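Local coordinates for protein DnaB intein (Synechocystis sp., PDB 1MI8) that probably excises itself from the precursor of a replicative DNA helicase by protein splicing, joining the flanking sequences, at residues E27-I32 against S44-V50; T53-Y59 against E130-V136; F137-V141 against V154-I158. The protein carries 4 engineered substitutions. The contacts are given in a common frame with arbitrary orientation. Numbering follows the deposited sequence.

Contact 1: residues E27-I32 against S44-V50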
ATOM      1  N   GLU A  27       2.347  26.684  19.681  1.00 52.44           N
ATOM      2  CA  GLU A  27       2.163  26.171  21.010  1.00 52.87           C
ATOM      3  C   GLU A  27       3.362  25.336  21.366  1.00 52.82           C
ATOM      4  O   GLU A  27       3.994  24.768  20.494  1.00 52.23           O
ATOM      5  CB  GLU A  27       0.914  25.314  21.054  1.00 53.97           C
ATOM      6  CG  GLU A  27      -0.356  26.072  21.271  1.00 56.41           C
ATOM      7  CD  GLU A  27      -0.467  26.600  22.691  1.00 57.97           C
ATOM      8  OE1 GLU A  27       0.117  25.992  23.631  1.00 58.31           O
ATOM      9  OE2 GLU A  27      -1.162  27.614  22.868  1.00 57.45           O
ATOM     10  N   LYS A  28       3.693  25.288  22.651  1.00 53.32           N
ATOM     11  CA  LYS A  28       4.802  24.472  23.111  1.00 53.01           C
ATOM     12  C   LYS A  28       4.719  24.075  24.562  1.00 52.20           C
ATOM     13  O   LYS A  28       3.977  24.647  25.365  1.00 52.10           O
ATOM     14  CB  LYS A  28       6.167  25.125  22.820  1.00 55.37           C
ATOM     15  CG  LYS A  28       6.198  26.647  22.745  1.00 58.07           C
ATOM     16  CD  LYS A  28       7.651  27.163  22.599  1.00 60.15           C
ATOM     17  CE  LYS A  28       8.540  26.723  23.784  1.00 61.52           C
ATOM     18  NZ  LYS A  28       9.921  27.315  23.770  1.00 63.71           N
ATOM     19  N   ASP A  29       5.454  23.024  24.878  1.00 51.75           N
ATOM     20  CA  ASP A  29       5.518  22.500  26.222  1.00 50.66           C
ATOM     21  C   ASP A  29       4.216  21.980  26.773  1.00 48.60           C
ATOM     22  O   ASP A  29       3.839  22.247  27.920  1.00 47.89           O
ATOM     23  CB  ASP A  29       6.134  23.549  27.143  1.00 53.47           C
ATOM     24  CG  ASP A  29       7.628  23.666  26.934  1.00 55.44           C
ATOM     25  OD1 ASP A  29       8.057  23.813  25.773  1.00 56.39           O
ATOM     26  OD2 ASP A  29       8.369  23.595  27.930  1.00 59.01           O
ATOM     27  N   PHE A  30       3.528  21.225  25.933  1.00 45.41           N
ATOM     28  CA  PHE A  30       2.282  20.602  26.336  1.00 42.24           C
ATOM     29  C   PHE A  30       2.549  19.119  26.210  1.00 40.15           C
ATOM     30  O   PHE A  30       3.397  18.696  25.450  1.00 38.97           O
ATOM     31  CB  PHE A  30       1.132  21.053  25.445  1.00 40.30           C
ATOM     32  CG  PHE A  30       1.402  20.905  23.988  1.00 40.97           C
ATOM     33  CD1 PHE A  30       1.064  19.722  23.326  1.00 40.87           C
ATOM     34  CD2 PHE A  30       2.027  21.929  23.273  1.00 39.63           C
ATOM     35  CE1 PHE A  30       1.350  19.546  21.962  1.00 39.67           C
ATOM     36  CE2 PHE A  30       2.320  21.766  21.894  1.00 41.33           C
ATOM     37  CZ  PHE A  30       1.976  20.556  21.245  1.00 38.51           C
ATOM     38  N   GLU A  31       1.846  18.317  26.973  1.00 39.28           N
ATOM     39  CA  GLU A  31       2.135  16.918  26.868  1.00 39.22           C
ATOM     40  C   GLU A  31       1.356  16.190  25.807  1.00 35.89           C
ATOM     41  O   GLU A  31       0.209  16.501  25.544  1.00 36.05           O
ATOM     42  CB  GLU A  31       1.899  16.251  28.207  1.00 41.52           C
ATOM     43  CG  GLU A  31       3.202  15.762  28.801  1.00 45.70           C
ATOM     44  CD  GLU A  31       3.439  16.380  30.120  1.00 47.28           C
ATOM     45  OE1 GLU A  31       2.471  16.386  30.910  1.00 49.65           O
ATOM     46  OE2 GLU A  31       4.575  16.855  30.366  1.00 49.68           O
ATOM     47  N   ILE A  32       2.000  15.218  25.191  1.00 34.28           N
ATOM     48  CA  ILE A  32       1.325  14.392  24.204  1.00 31.41           C
ATOM     49  C   ILE A  32       1.483  12.946  24.671  1.00 31.52           C
ATOM     50  O   ILE A  32       2.047  12.723  25.738  1.00 32.03           O
ATOM     51  CB  ILE A  32       1.891  14.633  22.776  1.00 30.08           C
ATOM     52  CG1 ILE A  32       3.434  14.529  22.704  1.00 28.36           C
ATOM     53  CG2 ILE A  32       1.448  16.021  22.323  1.00 27.21           C
ATOM     54  CD1 ILE A  32       4.049  13.117  23.037  1.00 30.68           C
ATOM     55  N   SER A  44       3.091   9.929  29.089  1.00 35.52           N
ATOM     56  CA  SER A  44       2.958  11.337  28.764  1.00 35.84           C
ATOM     57  C   SER A  44       4.356  11.914  28.425  1.00 33.18           C
ATOM     58  O   SER A  44       5.366  11.527  29.026  1.00 30.79           O
ATOM     59  CB  SER A  44       2.341  12.043  29.994  1.00 39.30           C
ATOM     60  OG  SER A  44       2.559  13.445  29.989  1.00 44.47           O
ATOM     61  N   ALA A  45       4.442  12.813  27.447  1.00 32.02           N
ATOM     62  CA  ALA A  45       5.738  13.390  27.132  1.00 32.23           C
ATOM     63  C   ALA A  45       5.557  14.793  26.593  1.00 34.46           C
ATOM     64  O   ALA A  45       4.575  15.083  25.911  1.00 32.83           O
ATOM     65  CB  ALA A  45       6.494  12.526  26.130  1.00 33.28           C
ATOM     66  N   LYS A  46       6.513  15.659  26.901  1.00 36.17           N
ATOM     67  CA  LYS A  46       6.450  17.056  26.471  1.00 39.46           C
ATOM     68  C   LYS A  46       6.831  17.299  25.031  1.00 40.23           C
ATOM     69  O   LYS A  46       7.784  16.693  24.505  1.00 40.71           O
ATOM     70  CB  LYS A  46       7.357  17.954  27.347  1.00 41.79           C
ATOM     71  CG  LYS A  46       6.686  18.503  28.610  1.00 44.98           C
ATOM     72  CD  LYS A  46       7.664  19.435  29.383  1.00 49.38           C
ATOM     73  CE  LYS A  46       6.976  20.216  30.539  1.00 48.47           C
ATOM     74  NZ  LYS A  46       6.218  19.323  31.464  1.00 49.56           N
ATOM     75  N   VAL A  47       6.103  18.224  24.411  1.00 39.75           N
ATOM     76  CA  VAL A  47       6.345  18.591  23.019  1.00 39.20           C
ATOM     77  C   VAL A  47       7.220  19.807  23.119  1.00 40.20           C
ATOM     78  O   VAL A  47       6.838  20.766  23.778  1.00 39.69           O
ATOM     79  CB  VAL A  47       5.035  18.988  22.303  1.00 37.44           C
ATOM     80  CG1 VAL A  47       5.343  19.676  20.950  1.00 35.40           C
ATOM     81  CG2 VAL A  47       4.153  17.747  22.131  1.00 36.62           C
ATOM     82  N   SER A  48       8.382  19.780  22.472  1.00 42.13           N
ATOM     83  CA  SER A  48       9.287  20.926  22.549  1.00 44.02           C
ATOM     84  C   SER A  48       8.797  22.064  21.647  1.00 44.29           C
ATOM     85  O   SER A  48       8.707  23.211  22.086  1.00 43.91           O
ATOM     86  CB  SER A  48      10.700  20.493  22.151  1.00 44.57           C
ATOM     87  OG  SER A  48      10.689  20.032  20.813  1.00 48.41           O
ATOM     88  N   ARG A  49       8.492  21.731  20.388  1.00 43.84           N
ATOM     89  CA  ARG A  49       7.986  22.698  19.419  1.00 43.87           C
ATOM     90  C   ARG A  49       7.243  22.022  18.248  1.00 43.60           C
ATOM     91  O   ARG A  49       7.496  20.835  17.910  1.00 41.67           O
ATOM     92  CB  ARG A  49       9.124  23.566  18.860  1.00 44.93           C
ATOM     93  CG  ARG A  49       9.731  23.092  17.574  1.00 46.26           C
ATOM     94  CD  ARG A  49      11.097  23.751  17.319  1.00 49.27           C
ATOM     95  NE  ARG A  49      11.740  23.312  16.076  1.00 48.38           N
ATOM     96  CZ  ARG A  49      11.607  23.919  14.902  1.00 50.16           C
ATOM     97  NH1 ARG A  49      10.848  25.016  14.793  1.00 49.84           N
ATOM     98  NH2 ARG A  49      12.225  23.417  13.827  1.00 51.16           N
ATOM     99  N   VAL A  50       6.345  22.805  17.646  1.00 42.56           N
ATOM    100  CA  VAL A  50       5.527  22.406  16.505  1.00 42.96           C
ATOM    101  C   VAL A  50       5.916  23.295  15.342  1.00 43.47           C
ATOM    102  O   VAL A  50       6.131  24.478  15.543  1.00 44.25           O
ATOM    103  CB  VAL A  50       4.025  22.668  16.735  1.00 41.78           C
ATOM    104  CG1 VAL A  50       3.241  22.101  15.562  1.00 41.55           C
ATOM    105  CG2 VAL A  50       3.567  22.096  18.062  1.00 42.50           C
TER
HETATM  106  O   HOH W   1       5.338  25.252  18.517  1.00 30.42           O

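Contact 2: residues T53-Y59 against E130-V136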
ATOM      1  N   THR A  53       6.677  22.147   7.639  1.00 40.83           N
ATOM      2  CA  THR A  53       7.934  21.961   6.929  1.00 41.92           C
ATOM      3  C   THR A  53       7.758  22.270   5.454  1.00 42.75           C
ATOM      4  O   THR A  53       8.639  21.978   4.644  1.00 43.42           O
ATOM      5  CB  THR A  53       8.463  20.529   7.053  1.00 42.91           C
ATOM      6  OG1 THR A  53       7.481  19.595   6.541  1.00 44.07           O
ATOM      7  CG2 THR A  53       8.769  20.216   8.500  1.00 42.55           C
ATOM      8  N   GLY A  54       6.629  22.873   5.106  1.00 42.67           N
ATOM      9  CA  GLY A  54       6.387  23.182   3.711  1.00 43.44           C
ATOM     10  C   GLY A  54       5.257  22.393   3.067  1.00 43.79           C
ATOM     11  O   GLY A  54       4.420  21.804   3.752  1.00 44.32           O
ATOM     12  N   LYS A  55       5.218  22.389   1.741  1.00 43.29           N
ATOM     13  CA  LYS A  55       4.176  21.663   1.043  1.00 43.49           C
ATOM     14  C   LYS A  55       4.733  20.339   0.529  1.00 42.30           C
ATOM     15  O   LYS A  55       5.754  20.313  -0.132  1.00 40.98           O
ATOM     16  CB  LYS A  55       3.643  22.500  -0.118  1.00 45.66           C
ATOM     17  CG  LYS A  55       3.189  23.882   0.296  1.00 48.22           C
ATOM     18  CD  LYS A  55       1.963  24.307  -0.468  1.00 49.21           C
ATOM     19  CE  LYS A  55       1.469  25.642   0.086  1.00 50.20           C
ATOM     20  NZ  LYS A  55       0.009  25.779  -0.012  1.00 48.40           N
ATOM     21  N   LYS A  56       4.070  19.230   0.833  1.00 40.80           N
ATOM     22  CA  LYS A  56       4.606  17.961   0.363  1.00 38.94           C
ATOM     23  C   LYS A  56       3.521  17.011   0.009  1.00 34.90           C
ATOM     24  O   LYS A  56       2.441  17.060   0.545  1.00 33.76           O
ATOM     25  CB  LYS A  56       5.485  17.281   1.419  1.00 42.20           C
ATOM     26  CG  LYS A  56       6.600  18.136   1.995  1.00 46.98           C
ATOM     27  CD  LYS A  56       7.657  18.503   0.971  1.00 50.63           C
ATOM     28  CE  LYS A  56       8.464  19.713   1.476  1.00 52.98           C
ATOM     29  NZ  LYS A  56       8.913  19.478   2.897  1.00 54.55           N
ATOM     30  N   LEU A  57       3.839  16.120  -0.908  1.00 33.99           N
ATOM     31  CA  LEU A  57       2.912  15.118  -1.346  1.00 29.74           C
ATOM     32  C   LEU A  57       2.586  14.252  -0.124  1.00 29.12           C
ATOM     33  O   LEU A  57       3.486  13.793   0.622  1.00 28.14           O
ATOM     34  CB  LEU A  57       3.574  14.305  -2.423  1.00 31.33           C
ATOM     35  CG  LEU A  57       2.730  13.198  -2.981  1.00 30.82           C
ATOM     36  CD1 LEU A  57       1.389  13.738  -3.470  1.00 32.66           C
ATOM     37  CD2 LEU A  57       3.526  12.563  -4.107  1.00 30.71           C
ATOM     38  N   VAL A  58       1.308  13.967   0.034  1.00 27.36           N
ATOM     39  CA  VAL A  58       0.867  13.219   1.176  1.00 27.10           C
ATOM     40  C   VAL A  58       0.134  11.926   0.775  1.00 27.23           C
ATOM     41  O   VAL A  58      -0.425  11.840  -0.328  1.00 29.05           O
ATOM     42  CB  VAL A  58       0.084  14.258   2.005  1.00 26.38           C
ATOM     43  CG1 VAL A  58      -1.394  14.069   1.974  1.00 21.08           C
ATOM     44  CG2 VAL A  58       0.734  14.381   3.321  1.00 24.67           C
ATOM     45  N   TYR A  59       0.098  10.961   1.683  1.00 24.50           N
ATOM     46  CA  TYR A  59      -0.487   9.649   1.428  1.00 23.27           C
ATOM     47  C   TYR A  59      -1.389   9.235   2.561  1.00 21.96           C
ATOM     48  O   TYR A  59      -1.014   9.390   3.715  1.00 22.58           O
ATOM     49  CB  TYR A  59       0.615   8.586   1.355  1.00 21.80           C
ATOM     50  CG  TYR A  59       1.699   8.853   0.346  1.00 21.76           C
ATOM     51  CD1 TYR A  59       2.669   9.825   0.558  1.00 21.06           C
ATOM     52  CD2 TYR A  59       1.722   8.136  -0.835  1.00 22.96           C
ATOM     53  CE1 TYR A  59       3.676  10.082  -0.441  1.00 25.32           C
ATOM     54  CE2 TYR A  59       2.673   8.365  -1.818  1.00 25.59           C
ATOM     55  CZ  TYR A  59       3.651   9.333  -1.629  1.00 24.72           C
ATOM     56  OH  TYR A  59       4.548   9.495  -2.644  1.00 27.56           O
ATOM     57  N   GLU A 130      -1.646   7.411  -2.376  1.00 25.59           N
ATOM     58  CA  GLU A 130      -1.169   8.770  -2.575  1.00 28.12           C
ATOM     59  C   GLU A 130      -2.417   9.672  -2.754  1.00 29.30           C
ATOM     60  O   GLU A 130      -3.373   9.258  -3.406  1.00 25.70           O
ATOM     61  CB  GLU A 130      -0.307   8.798  -3.835  1.00 29.96           C
ATOM     62  CG  GLU A 130       0.348  10.155  -4.162  1.00 32.61           C
ATOM     63  CD  GLU A 130       0.824  10.193  -5.602  1.00 34.50           C
ATOM     64  OE1 GLU A 130       0.163  10.887  -6.404  1.00 35.88           O
ATOM     65  OE2 GLU A 130       1.823   9.510  -5.914  1.00 34.42           O
ATOM     66  N   THR A 131      -2.445  10.864  -2.143  1.00 31.84           N
ATOM     67  CA  THR A 131      -3.610  11.727  -2.302  1.00 35.08           C
ATOM     68  C   THR A 131      -3.358  13.077  -2.915  1.00 36.39           C
ATOM     69  O   THR A 131      -4.086  13.471  -3.795  1.00 39.37           O
ATOM     70  CB  THR A 131      -4.350  12.052  -0.996  1.00 37.15           C
ATOM     71  OG1 THR A 131      -3.407  12.455   0.013  1.00 40.18           O
ATOM     72  CG2 THR A 131      -5.186  10.912  -0.567  1.00 38.09           C
ATOM     73  N   GLY A 132      -2.365  13.815  -2.443  1.00 36.94           N
ATOM     74  CA  GLY A 132      -2.142  15.129  -3.020  1.00 36.23           C
ATOM     75  C   GLY A 132      -1.112  15.885  -2.244  1.00 35.31           C
ATOM     76  O   GLY A 132      -0.577  15.370  -1.266  1.00 34.21           O
ATOM     77  N   VAL A 133      -0.783  17.095  -2.687  1.00 33.64           N
ATOM     78  CA  VAL A 133       0.220  17.868  -1.955  1.00 32.92           C
ATOM     79  C   VAL A 133      -0.536  18.747  -1.010  1.00 32.77           C
ATOM     80  O   VAL A 133      -1.636  19.221  -1.327  1.00 29.86           O
ATOM     81  CB  VAL A 133       1.067  18.806  -2.835  1.00 32.86           C
ATOM     82  CG1 VAL A 133       1.945  19.674  -1.938  1.00 33.03           C
ATOM     83  CG2 VAL A 133       1.934  18.002  -3.791  1.00 32.86           C
ATOM     84  N   GLU A 134       0.054  18.926   0.163  1.00 32.84           N
ATOM     85  CA  GLU A 134      -0.515  19.772   1.205  1.00 34.04           C
ATOM     86  C   GLU A 134       0.610  20.250   2.082  1.00 33.24           C
ATOM     87  O   GLU A 134       1.740  19.755   1.994  1.00 32.34           O
ATOM     88  CB  GLU A 134      -1.469  19.034   2.146  1.00 35.56           C
ATOM     89  CG  GLU A 134      -2.303  17.944   1.590  1.00 37.35           C
ATOM     90  CD  GLU A 134      -3.234  17.417   2.667  1.00 38.34           C
ATOM     91  OE1 GLU A 134      -3.086  17.830   3.853  1.00 39.04           O
ATOM     92  OE2 GLU A 134      -4.111  16.607   2.329  1.00 37.87           O
ATOM     93  N   GLU A 135       0.268  21.247   2.906  1.00 35.30           N
ATOM     94  CA  GLU A 135       1.177  21.822   3.899  1.00 36.90           C
ATOM     95  C   GLU A 135       1.361  20.682   4.891  1.00 34.94           C
ATOM     96  O   GLU A 135       0.403  20.007   5.273  1.00 33.72           O
ATOM     97  CB  GLU A 135       0.519  23.034   4.583  1.00 39.79           C
ATOM     98  CG  GLU A 135       1.128  24.348   4.165  1.00 44.53           C
ATOM     99  CD  GLU A 135       0.259  25.542   4.577  1.00 49.12           C
ATOM    100  OE1 GLU A 135      -0.481  25.437   5.597  1.00 51.26           O
ATOM    101  OE2 GLU A 135       0.322  26.593   3.886  1.00 50.73           O
ATOM    102  N   VAL A 136       2.586  20.474   5.317  1.00 34.83           N
ATOM    103  CA  VAL A 136       2.829  19.345   6.181  1.00 34.33           C
ATOM    104  C   VAL A 136       3.603  19.787   7.426  1.00 33.70           C
ATOM    105  O   VAL A 136       4.385  20.771   7.391  1.00 32.83           O
ATOM    106  CB  VAL A 136       3.464  18.233   5.262  1.00 36.26           C
ATOM    107  CG1 VAL A 136       4.952  18.457   5.011  1.00 34.15           C
ATOM    108  CG2 VAL A 136       3.107  16.872   5.768  1.00 40.95           C
TER

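Contact 3: residues F137-V141 against V154-I158. Engineered in segment 154-158: Ala-156 (natural residue Asn).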
ATOM      1  N   PHE A 137       3.303  19.124   8.541  1.00 30.49           N
ATOM      2  CA  PHE A 137       3.873  19.469   9.840  1.00 30.63           C
ATOM      3  C   PHE A 137       4.469  18.316  10.685  1.00 30.50           C
ATOM      4  O   PHE A 137       4.157  17.124  10.476  1.00 26.92           O
ATOM      5  CB  PHE A 137       2.802  20.139  10.720  1.00 31.18           C
ATOM      6  CG  PHE A 137       2.070  21.335  10.083  1.00 33.40           C
ATOM      7  CD1 PHE A 137       1.172  21.157   9.038  1.00 32.32           C
ATOM      8  CD2 PHE A 137       2.238  22.629  10.606  1.00 34.68           C
ATOM      9  CE1 PHE A 137       0.436  22.222   8.505  1.00 35.76           C
ATOM     10  CE2 PHE A 137       1.495  23.740  10.085  1.00 36.11           C
ATOM     11  CZ  PHE A 137       0.594  23.541   9.034  1.00 36.54           C
ATOM     12  N   ASP A 138       5.292  18.699  11.676  1.00 29.26           N
ATOM     13  CA  ASP A 138       5.890  17.744  12.599  1.00 31.19           C
ATOM     14  C   ASP A 138       6.132  18.408  13.962  1.00 31.78           C
ATOM     15  O   ASP A 138       5.859  19.593  14.207  1.00 31.85           O
ATOM     16  CB  ASP A 138       7.213  17.161  12.016  1.00 31.55           C
ATOM     17  CG  ASP A 138       7.580  15.746  12.588  1.00 35.81           C
ATOM     18  OD1 ASP A 138       6.828  15.201  13.448  1.00 30.71           O
ATOM     19  OD2 ASP A 138       8.657  15.186  12.171  1.00 36.04           O
ATOM     20  N   LEU A 139       6.634  17.650  14.890  1.00 33.23           N
ATOM     21  CA  LEU A 139       6.856  18.289  16.141  1.00 34.21           C
ATOM     22  C   LEU A 139       8.001  17.532  16.703  1.00 34.36           C
ATOM     23  O   LEU A 139       8.322  16.454  16.217  1.00 35.04           O
ATOM     24  CB  LEU A 139       5.569  18.259  16.987  1.00 34.00           C
ATOM     25  CG  LEU A 139       4.827  16.942  17.252  1.00 32.48           C
ATOM     26  CD1 LEU A 139       5.536  16.193  18.337  1.00 30.67           C
ATOM     27  CD2 LEU A 139       3.400  17.228  17.688  1.00 32.31           C
ATOM     28  N   THR A 140       8.646  18.121  17.698  1.00 35.11           N
ATOM     29  CA  THR A 140       9.805  17.517  18.307  1.00 35.22           C
ATOM     30  C   THR A 140       9.411  17.056  19.703  1.00 35.20           C
ATOM     31  O   THR A 140       8.714  17.762  20.451  1.00 38.32           O
ATOM     32  CB  THR A 140      10.965  18.549  18.380  1.00 35.20           C
ATOM     33  OG1 THR A 140      11.173  19.109  17.085  1.00 37.04           O
ATOM     34  CG2 THR A 140      12.249  17.898  18.798  1.00 34.95           C
ATOM     35  N   VAL A 141       9.849  15.860  20.053  1.00 35.32           N
ATOM     36  CA  VAL A 141       9.531  15.294  21.347  1.00 34.88           C
ATOM     37  C   VAL A 141      10.777  14.587  21.918  1.00 34.58           C
ATOM     38  O   VAL A 141      11.052  13.402  21.633  1.00 32.25           O
ATOM     39  CB  VAL A 141       8.306  14.339  21.242  1.00 34.73           C
ATOM     40  CG1 VAL A 141       8.556  13.330  20.136  1.00 38.17           C
ATOM     41  CG2 VAL A 141       8.049  13.614  22.571  1.00 32.36           C
ATOM     42  N   VAL A 154       3.027   7.766  15.802  1.00 20.06           N
ATOM     43  CA  VAL A 154       3.884   8.215  14.702  1.00 19.76           C
ATOM     44  C   VAL A 154       5.210   8.822  15.242  1.00 22.26           C
ATOM     45  O   VAL A 154       5.248   9.377  16.334  1.00 18.30           O
ATOM     46  CB  VAL A 154       3.151   9.260  13.818  1.00 22.93           C
ATOM     47  CG1 VAL A 154       1.796   8.668  13.347  1.00 21.84           C
ATOM     48  CG2 VAL A 154       2.945  10.595  14.594  1.00 20.54           C
ATOM     49  N   HIS A 155       6.265   8.724  14.439  1.00 23.99           N
ATOM     50  CA  HIS A 155       7.580   9.205  14.820  1.00 27.01           C
ATOM     51  C   HIS A 155       7.656  10.720  14.766  1.00 28.22           C
ATOM     52  O   HIS A 155       7.033  11.368  13.923  1.00 26.58           O
ATOM     53  CB  HIS A 155       8.636   8.623  13.874  1.00 30.28           C
ATOM     54  CG  HIS A 155      10.017   8.637  14.446  1.00 32.72           C
ATOM     55  ND1 HIS A 155      10.745   9.795  14.596  1.00 31.60           N
ATOM     56  CD2 HIS A 155      10.772   7.645  14.983  1.00 33.60           C
ATOM     57  CE1 HIS A 155      11.884   9.520  15.212  1.00 32.14           C
ATOM     58  NE2 HIS A 155      11.926   8.224  15.455  1.00 33.02           N
ATOM     59  N   ALA A 156       8.444  11.282  15.653  1.00 29.29           N
ATOM     60  CA  ALA A 156       8.595  12.718  15.691  1.00 34.09           C
ATOM     61  C   ALA A 156       9.859  13.178  14.969  1.00 37.46           C
ATOM     62  O   ALA A 156      10.629  12.383  14.411  1.00 38.05           O
ATOM     63  CB  ALA A 156       8.608  13.187  17.127  1.00 35.14           C
ATOM     64  N   SER A 157      10.057  14.480  14.991  1.00 40.38           N
ATOM     65  CA  SER A 157      11.212  15.101  14.365  1.00 46.00           C
ATOM     66  C   SER A 157      12.591  14.396  14.317  1.00 48.67           C
ATOM     67  O   SER A 157      13.058  13.792  15.296  1.00 49.51           O
ATOM     68  CB  SER A 157      11.411  16.463  14.995  1.00 45.91           C
ATOM     69  OG  SER A 157      12.456  17.093  14.320  1.00 48.24           O
ATOM     70  N   ILE A 158      13.239  14.579  13.165  1.00 52.94           N
ATOM     71  CA  ILE A 158      14.573  14.079  12.764  1.00 56.24           C
ATOM     72  C   ILE A 158      14.591  12.575  12.463  1.00 57.86           C
ATOM     73  O   ILE A 158      15.682  11.937  12.428  1.00 58.80           O
ATOM     74  CB  ILE A 158      15.705  14.430  13.798  1.00 57.10           C
ATOM     75  CG1 ILE A 158      15.674  15.920  14.153  1.00 57.77           C
ATOM     76  CG2 ILE A 158      17.108  14.163  13.170  1.00 58.17           C
ATOM     77  CD1 ILE A 158      16.855  16.371  15.005  1.00 58.62           C
ATOM     78  OXT ILE A 158      13.487  12.053  12.196  1.00 60.79           O
TER
HETATM   79  O   HOH W   2       9.315  12.578  11.611  1.00 35.83           O

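Contact 1: residues E27-I32 against S44-V50
Phe-30 sets the character of this contact: its CA-CB bond points away from residues 44-50, but a p rotamer (chi1 52°) with chi2 at 90° swings the ring back over Val-47. Val-47 CB lies 3.8 Å from the centroid of the Phe-30 ring, 19° off its normal, a CH-pi contact, while Val-50 CG2 meets the ring edge 3.9 Å from Phe-30 CZ. Ile-32, p at both chi angles, joins this apolar patch through its CG2, 3.2 Å from Val-47 CG2, and sets its CD1 4.0 Å from Ala-45 CB. On the opposite face, Lys-46 extends (m, t, t) before a final p turn that brings NZ within 3.2 Å of Glu-31 OE2, a salt bridge. The backbones form an antiparallel hairpin, Ile-32 N to Ala-45 O at 2.7 Å and Val-47 N to Phe-30 O at 2.9 Å. Asp-29, in the left-handed region, still sends its N to Val-47 O (2.9 Å), and beyond it a water links Glu-27 O with Val-50 N. The hairpin of strands 31-36 and 41-63 is backed by strand 9-12, where Leu-12 and Ile-10 meet Phe-30 and Ile-32; Ser-48 and Arg-49 bond through their backbones to Thr-140 of strand 120-140.

Contact 2: residues T53-Y59 against E130-V136
Residues 53-59 and 130-136 run antiparallel, their short axes 4.2 Å apart at closest approach and 148° between directions. The ladder includes Lys-56 N to Glu-134 O (2.7 Å), Glu-134 N to Lys-56 O (3.1 Å) and Val-58 N to Gly-132 O (2.7 Å), with Lys-55/Glu-135 and Leu-57/Val-133 as non-hydrogen-bonded pairs. A classic beta bulge then shifts the register by one: Thr-131 and Gly-132 both face Val-58, whose O receives Thr-131 N at 2.9 Å and, weakly, Gly-132 N at 3.5 Å. Thr-131 OG1 also donates to Val-58 O (3.1 Å). At the other end, Thr-53 N binds Val-136 O at 2.7 Å, and Gly-54 adopts a positive phi (112°) at which a CB would be jammed against the preceding carbonyl.

The two faces differ. Val-136 packs against Lys-56, whose CG lies 3.5 Å from Val-136 CG1, and against Val-58, with CG2 4.2 Å from Val-136 CG2; Lys-56 NZ curls back to Thr-53 O (3.1 Å). On the other face of the sheet, Leu-57 CD1 lies against Glu-130 CG (3.8 Å), Tyr-59 CE2 packs on Glu-130 CB (3.6 Å), and Lys-55 NZ makes a long salt bridge, 4.0 Å, to Glu-135 OE2.

This pairing joins two long strands, 41-63 and 120-140, of the curled sheet. Glu-134 is held by Lys-70 of strand 68-71 and Ser-5 of strand 4-5, whereas Glu-130 forms a salt bridge with Arg-64 of the second subunit, on whose Leu-91 Tyr-59 packs.

Contact 3: residues F137-V141 against V154-I158
Asp-138 lays its carboxylate alongside the peptide that joins Ala-156 to Ser-157: OD2 of Asp-138 is 3.6 Å from Ala-156 C and 3.2 Å from Ser-157 N, though the angle at the latter is too poor for a hydrogen bond. In this Hedgehog/intein (Hint) fold the site is probably the C-terminal splice junction, where the end of the chain runs back to strand 120-140. Ala-156 is an engineered substitution for asparagine, probably the residue whose side chain cyclises to release the intein, and Ser-157 would then be the first residue of the following sequence.

A single direct hydrogen bond ties the segments together, Ser-157 N to Leu-139 O at 2.9 Å with a nearly straight N-H...O angle of 169°. It fixes the tail where it has left the strand 152-155 and brings Ser-157 CB to 3.4 Å from Thr-140 OG1. Ala-156 points its CB toward Leu-139 O (3.4 Å), facing Leu-139 and Val-141; Phe-147 of strand 146-149 also touches it. Asp-138 OD1 is meanwhile engaged within its own segment by a weak bond from Leu-139 N.

His-155 turns away from residues 137-141, its ring edge-to-face with Trp-83, and donates from ND1 to Ala-156 O at 2.6 Å. That carbonyl belongs to the bond that would be cleaved, so the geometry is consistent with the role of the penultimate histidine of inteins in assisting asparagine cyclisation. A water completes the junction, hydrogen-bonded to Asp-138 OD2 at 2.7 Å and weakly to Ala-156 O at 3.1 Å.

Contacts 1 and 2 are pairings within one curled sheet and share strand 41-63, whereas contact 3 sets the C-terminal tail, leaving a separate two-stranded sheet, against the end of strand 120-140, which also serves contact 2. Contacts 1 and 3 are partly buried, their centres 11 Å apart, and meet directly: Ser-48 N lies 2.9 Å from Thr-140 O, a probable hydrogen bond. Contact 2 lies at the surface, 23 Å from contact 1 and 16 Å from contact 3 between centres. Chemistry follows place: contact 1 combines a Phe-30/Val-47 apolar patch with a salt bridge on its other face, a backbone ladder edged by charged residues makes contact 2, and contact 3, burying least area, is a polar junction nearest the chain's centre.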